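Local coordinates for cephalosporin acylase (PDB 2NLZ), which probably acts as an acylase or gamma-glutamyltranspeptidase-like amidohydrolase of the N-terminal nucleophile (Ntn) hydrolase clan, its substrate not being established, at residues D[508-516]-D[525-533]. The protein carries 1 engineered substitution. Numbering follows the deposited sequence.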
ATOM      1  N   ALA D 508      -4.101   0.554  20.649  1.00 53.56           N
ATOM      2  CA  ALA D 508      -5.175  -0.299  21.138  1.00 42.01           C
ATOM      3  C   ALA D 508      -4.869  -1.783  20.915  1.00 38.51           C
ATOM      4  O   ALA D 508      -5.575  -2.650  21.423  1.00 36.89           O
ATOM      5  CB  ALA D 508      -6.492   0.083  20.474  1.00 43.63           C
ATOM      6  N   PHE D 509      -3.815  -2.080  20.160  1.00 38.44           N
ATOM      7  CA  PHE D 509      -3.496  -3.471  19.840  1.00 35.42           C
ATOM      8  C   PHE D 509      -2.230  -3.979  20.541  1.00 36.90           C
ATOM      9  O   PHE D 509      -1.615  -4.972  20.134  1.00 30.03           O
ATOM     10  CB  PHE D 509      -3.456  -3.679  18.323  1.00 28.41           C
ATOM     11  CG  PHE D 509      -4.802  -3.557  17.674  1.00 26.12           C
ATOM     12  CD1 PHE D 509      -5.600  -4.671  17.496  1.00 24.86           C
ATOM     13  CD2 PHE D 509      -5.278  -2.318  17.253  1.00 30.94           C
ATOM     14  CE1 PHE D 509      -6.844  -4.561  16.903  1.00 35.38           C
ATOM     15  CE2 PHE D 509      -6.520  -2.198  16.663  1.00 28.13           C
ATOM     16  CZ  PHE D 509      -7.307  -3.318  16.490  1.00 33.20           C
ATOM     17  N   GLY D 510      -1.856  -3.282  21.609  1.00 33.02           N
ATOM     18  CA  GLY D 510      -0.780  -3.727  22.470  1.00 29.94           C
ATOM     19  C   GLY D 510       0.626  -3.357  22.045  1.00 26.13           C
ATOM     20  O   GLY D 510       0.847  -2.847  20.950  1.00 30.51           O
ATOM     21  N   ARG D 511       1.572  -3.627  22.940  1.00 26.92           N
ATOM     22  CA  ARG D 511       2.996  -3.424  22.690  1.00 24.66           C
ATOM     23  C   ARG D 511       3.741  -4.728  22.949  1.00 27.13           C
ATOM     24  O   ARG D 511       3.506  -5.403  23.942  1.00 19.24           O
ATOM     25  CB  ARG D 511       3.545  -2.284  23.565  1.00 22.82           C
ATOM     26  CG  ARG D 511       2.948  -0.907  23.223  1.00 35.71           C
ATOM     27  CD  ARG D 511       3.074   0.103  24.347  1.00 45.06           C
ATOM     28  NE  ARG D 511       1.998   1.090  24.303  1.00 61.34           N
ATOM     29  CZ  ARG D 511       1.880   2.111  25.145  1.00 74.78           C
ATOM     30  NH1 ARG D 511       2.775   2.292  26.106  1.00 79.53           N
ATOM     31  NH2 ARG D 511       0.868   2.958  25.028  1.00 83.08           N
ATOM     32  N   GLY D 512       4.635  -5.103  22.056  1.00 25.95           N
ATOM     33  CA  GLY D 512       5.348  -6.352  22.249  1.00 20.09           C
ATOM     34  C   GLY D 512       6.848  -6.193  22.274  1.00 23.96           C
ATOM     35  O   GLY D 512       7.387  -5.219  21.739  1.00 25.52           O
ATOM     36  N   GLN D 513       7.526  -7.139  22.921  1.00 20.89           N
ATOM     37  CA  GLN D 513       8.977  -7.264  22.800  1.00 20.22           C
ATOM     38  C   GLN D 513       9.327  -8.744  22.714  1.00 24.79           C
ATOM     39  O   GLN D 513       8.688  -9.592  23.347  1.00 28.07           O
ATOM     40  CB  GLN D 513       9.728  -6.631  23.976  1.00 13.34           C
ATOM     41  CG  GLN D 513       9.118  -5.359  24.567  1.00 25.00           C
ATOM     42  CD  GLN D 513       9.408  -4.132  23.745  1.00 26.70           C
ATOM     43  OE1 GLN D 513       8.604  -3.194  23.708  1.00 31.81           O
ATOM     44  NE2 GLN D 513      10.562  -4.126  23.076  1.00 12.63           N
ATOM     45  N   ILE D 514      10.350  -9.044  21.920  1.00 23.06           N
ATOM     46  CA  ILE D 514      10.808 -10.400  21.722  1.00 17.42           C
ATOM     47  C   ILE D 514      12.333 -10.392  21.704  1.00 21.83           C
ATOM     48  O   ILE D 514      12.949  -9.534  21.077  1.00 24.05           O
ATOM     49  CB  ILE D 514      10.261 -10.994  20.386  1.00 22.71           C
ATOM     50  CG1 ILE D 514       8.757 -11.295  20.488  1.00 19.36           C
ATOM     51  CG2 ILE D 514      11.001 -12.265  19.998  1.00 10.24           C
ATOM     52  CD1 ILE D 514       8.070 -11.578  19.147  1.00 21.45           C
ATOM     53  N   ILE D 515      12.924 -11.333  22.436  1.00 25.90           N
ATOM     54  CA  ILE D 515      14.325 -11.703  22.256  1.00 24.06           C
ATOM     55  C   ILE D 515      14.391 -13.219  22.032  1.00 19.67           C
ATOM     56  O   ILE D 515      13.953 -13.981  22.895  1.00 21.25           O
ATOM     57  CB  ILE D 515      15.207 -11.319  23.474  1.00 17.60           C
ATOM     58  CG1 ILE D 515      15.192  -9.815  23.715  1.00 23.35           C
ATOM     59  CG2 ILE D 515      16.636 -11.720  23.233  1.00 13.08           C
ATOM     60  CD1 ILE D 515      15.933  -9.395  24.961  1.00 29.25           C
ATOM     61  N   TRP D 516      14.911 -13.650  20.883  1.00 14.72           N
ATOM     62  CA  TRP D 516      15.168 -15.073  20.654  1.00 18.43           C
ATOM     63  C   TRP D 516      16.659 -15.403  20.687  1.00 27.51           C
ATOM     64  O   TRP D 516      17.480 -14.707  20.092  1.00 29.91           O
ATOM     65  CB  TRP D 516      14.578 -15.610  19.332  1.00 17.61           C
ATOM     66  CG  TRP D 516      13.072 -15.510  19.104  1.00 21.66           C
ATOM     67  CD1 TRP D 516      12.464 -15.259  17.914  1.00 18.47           C
ATOM     68  CD2 TRP D 516      12.012 -15.675  20.066  1.00 16.76           C
ATOM     69  NE1 TRP D 516      11.100 -15.233  18.063  1.00 26.23           N
ATOM     70  CE2 TRP D 516      10.790 -15.489  19.372  1.00 22.71           C
ATOM     71  CE3 TRP D 516      11.973 -15.958  21.441  1.00 21.92           C
ATOM     72  CZ2 TRP D 516       9.533 -15.572  20.007  1.00 12.29           C
ATOM     73  CZ3 TRP D 516      10.718 -16.039  22.081  1.00 28.21           C
ATOM     74  CH2 TRP D 516       9.519 -15.850  21.359  1.00 21.33           C
ATOM     75  N   ALA D 525      18.603 -12.376  18.968  1.00 29.12           N
ATOM     76  CA  ALA D 525      17.895 -11.605  17.957  1.00 28.22           C
ATOM     77  C   ALA D 525      16.663 -10.943  18.558  1.00 24.02           C
ATOM     78  O   ALA D 525      15.775 -11.612  19.095  1.00 23.81           O
ATOM     79  CB  ALA D 525      17.516 -12.486  16.784  1.00 25.94           C
ATOM     80  N   GLY D 526      16.614  -9.621  18.453  1.00 16.92           N
ATOM     81  CA  GLY D 526      15.580  -8.856  19.114  1.00 18.85           C
ATOM     82  C   GLY D 526      14.649  -8.089  18.211  1.00 19.57           C
ATOM     83  O   GLY D 526      15.034  -7.609  17.134  1.00 18.65           O
ATOM     84  N   GLY D 527      13.408  -7.998  18.673  1.00 19.19           N
ATOM     85  CA  GLY D 527      12.369  -7.206  18.042  1.00 12.57           C
ATOM     86  C   GLY D 527      11.701  -6.319  19.082  1.00 17.52           C
ATOM     87  O   GLY D 527      11.511  -6.730  20.238  1.00 19.23           O
ATOM     88  N   THR D 528      11.352  -5.097  18.680  1.00 14.96           N
ATOM     89  CA  THR D 528      10.681  -4.155  19.573  1.00 18.47           C
ATOM     90  C   THR D 528       9.383  -3.643  18.933  1.00 11.45           C
ATOM     91  O   THR D 528       9.257  -3.615  17.712  1.00 20.00           O
ATOM     92  CB  THR D 528      11.635  -2.986  19.958  1.00 14.98           C
ATOM     93  OG1 THR D 528      11.124  -2.278  21.093  1.00 20.43           O
ATOM     94  CG2 THR D 528      11.880  -2.027  18.776  1.00 12.61           C
ATOM     95  N   GLU D 529       8.422  -3.258  19.768  1.00 14.46           N
ATOM     96  CA  GLU D 529       7.135  -2.736  19.303  1.00 21.37           C
ATOM     97  C   GLU D 529       7.270  -1.493  18.425  1.00 17.28           C
ATOM     98  O   GLU D 529       7.716  -0.462  18.897  1.00 30.46           O
ATOM     99  CB  GLU D 529       6.248  -2.399  20.505  1.00 20.80           C
ATOM    100  CG  GLU D 529       4.913  -1.806  20.123  1.00 21.16           C
ATOM    101  CD  GLU D 529       4.144  -2.715  19.210  1.00 34.16           C
ATOM    102  OE1 GLU D 529       3.917  -2.309  18.048  1.00 20.15           O
ATOM    103  OE2 GLU D 529       3.804  -3.840  19.645  1.00 19.67           O
ATOM    104  N   PRO D 530       6.888  -1.590  17.145  1.00 16.91           N
ATOM    105  CA  PRO D 530       6.957  -0.400  16.307  1.00 20.37           C
ATOM    106  C   PRO D 530       5.851   0.629  16.596  1.00 19.77           C
ATOM    107  O   PRO D 530       6.052   1.815  16.353  1.00 23.52           O
ATOM    108  CB  PRO D 530       6.843  -0.962  14.891  1.00 19.23           C
ATOM    109  CG  PRO D 530       6.117  -2.241  15.043  1.00 22.99           C
ATOM    110  CD  PRO D 530       6.431  -2.775  16.395  1.00 23.59           C
ATOM    111  N   ARG D 531       4.715   0.195  17.139  1.00 19.81           N
ATOM    112  CA  ARG D 531       3.598   1.113  17.405  1.00 25.66           C
ATOM    113  C   ARG D 531       3.823   2.165  18.510  1.00 33.19           C
ATOM    114  O   ARG D 531       2.922   2.953  18.808  1.00 41.03           O
ATOM    115  CB  ARG D 531       2.326   0.325  17.698  1.00 17.32           C
ATOM    116  CG  ARG D 531       1.829  -0.465  16.521  1.00 17.25           C
ATOM    117  CD  ARG D 531       0.896  -1.563  16.969  1.00 17.95           C
ATOM    118  NE  ARG D 531       0.627  -2.532  15.907  1.00 20.78           N
ATOM    119  CZ  ARG D 531       1.457  -3.504  15.537  1.00 15.31           C
ATOM    120  NH1 ARG D 531       2.635  -3.643  16.120  1.00 24.14           N
ATOM    121  NH2 ARG D 531       1.109  -4.332  14.568  1.00 23.01           N
ATOM    122  N   THR D 532       5.016   2.182  19.100  1.00 30.20           N
ATOM    123  CA  THR D 532       5.310   3.057  20.223  1.00 31.65           C
ATOM    124  C   THR D 532       6.794   3.463  20.241  1.00 34.47           C
ATOM    125  O   THR D 532       7.563   3.048  19.373  1.00 27.24           O
ATOM    126  CB  THR D 532       4.886   2.385  21.558  1.00 33.96           C
ATOM    127  OG1 THR D 532       4.913   3.337  22.626  1.00 47.19           O
ATOM    128  CG2 THR D 532       5.791   1.213  21.900  1.00 37.38           C
ATOM    129  N   ASP D 533       7.167   4.317  21.202  1.00 40.44           N
ATOM    130  CA  ASP D 533       8.562   4.626  21.508  1.00 42.74           C
ATOM    131  C   ASP D 533       9.106   3.394  22.170  1.00 41.39           C
ATOM    132  O   ASP D 533       8.401   2.745  22.925  1.00 60.43           O
ATOM    133  CB  ASP D 533       8.678   5.764  22.524  1.00 47.84           C
ATOM    134  CG  ASP D 533       7.925   7.011  22.122  1.00 54.40           C
ATOM    135  OD1 ASP D 533       8.233   7.593  21.062  1.00 59.94           O
ATOM    136  OD2 ASP D 533       7.041   7.426  22.900  1.00 62.56           O
TER
HETATM  137  O   HOH W   1       1.211   2.274  21.299  1.00 45.43           O
HETATM  138  O   HOH W   2       9.134  -0.792  21.263  1.00 21.01           O
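Ile514 pairs with Gly527, and Trp516 with Ala525, through two reciprocal sets of backbone hydrogen bonds, the mark of antiparallel pairing; as strands 512-517 and 524-528 follow one another in the chain, they form a beta hairpin. The paired segments 512-516 and 525-528 run 4.7 Å apart at closest approach of their axes, their directions 176° apart. Gly527 N gives the straightest bond, reaching Ile514 O at 2.9 Å with 173° at the hydrogen. Gln513 and Ile515 also bond through their backbones to Gly437 and Pro435 of strand 431-438, and Gly526 to Val19, so each strand has a further backbone partner; helix 462-467 packs against Ile514 and Trp516.

One side-chain bond joins the face that carries Gln513 and Thr528. These side chains lie alongside each other, and Gln513 NE2 donates to Thr528 OG1 at 2.8 Å, nearly within the amide plane. The Gln513 chain bends at chi2, which brings its amide back over the neighbouring strand. Water 2 donates to Glu529 O and, weakly, to Gln513 OE1.

Charged groups dominate beyond the strands. With CG anti to the backbone N (chi1 178°), Glu529 lays CG against Arg511 CB, 3.7 Å away, and Glu529 OE2 takes the Gly512 N-H on its anti lone pair at 2.8 Å. Glu529 OE1 accepts twice, from Arg531 N on the anti side and, at 2.7 Å, from Arg531 NH1 on the syn side, the latter a salt bridge. Arg470 also bridges to OE2. Replacing Glu529 with an alanine would probably leave Gly512 N without its acceptor and deprive Arg531 and Arg470 of a shared counter-charge.

Aliphatic contact completes the junction: Arg511 CG meets Thr532 CG2 at 3.8 Å, while its guanidinium pairs with Glu62. With both carboxylate oxygens engaged and two arginines bound, Glu529 is probably kept ionised, tying the type I turn 529-532 to the backbone at Gly512.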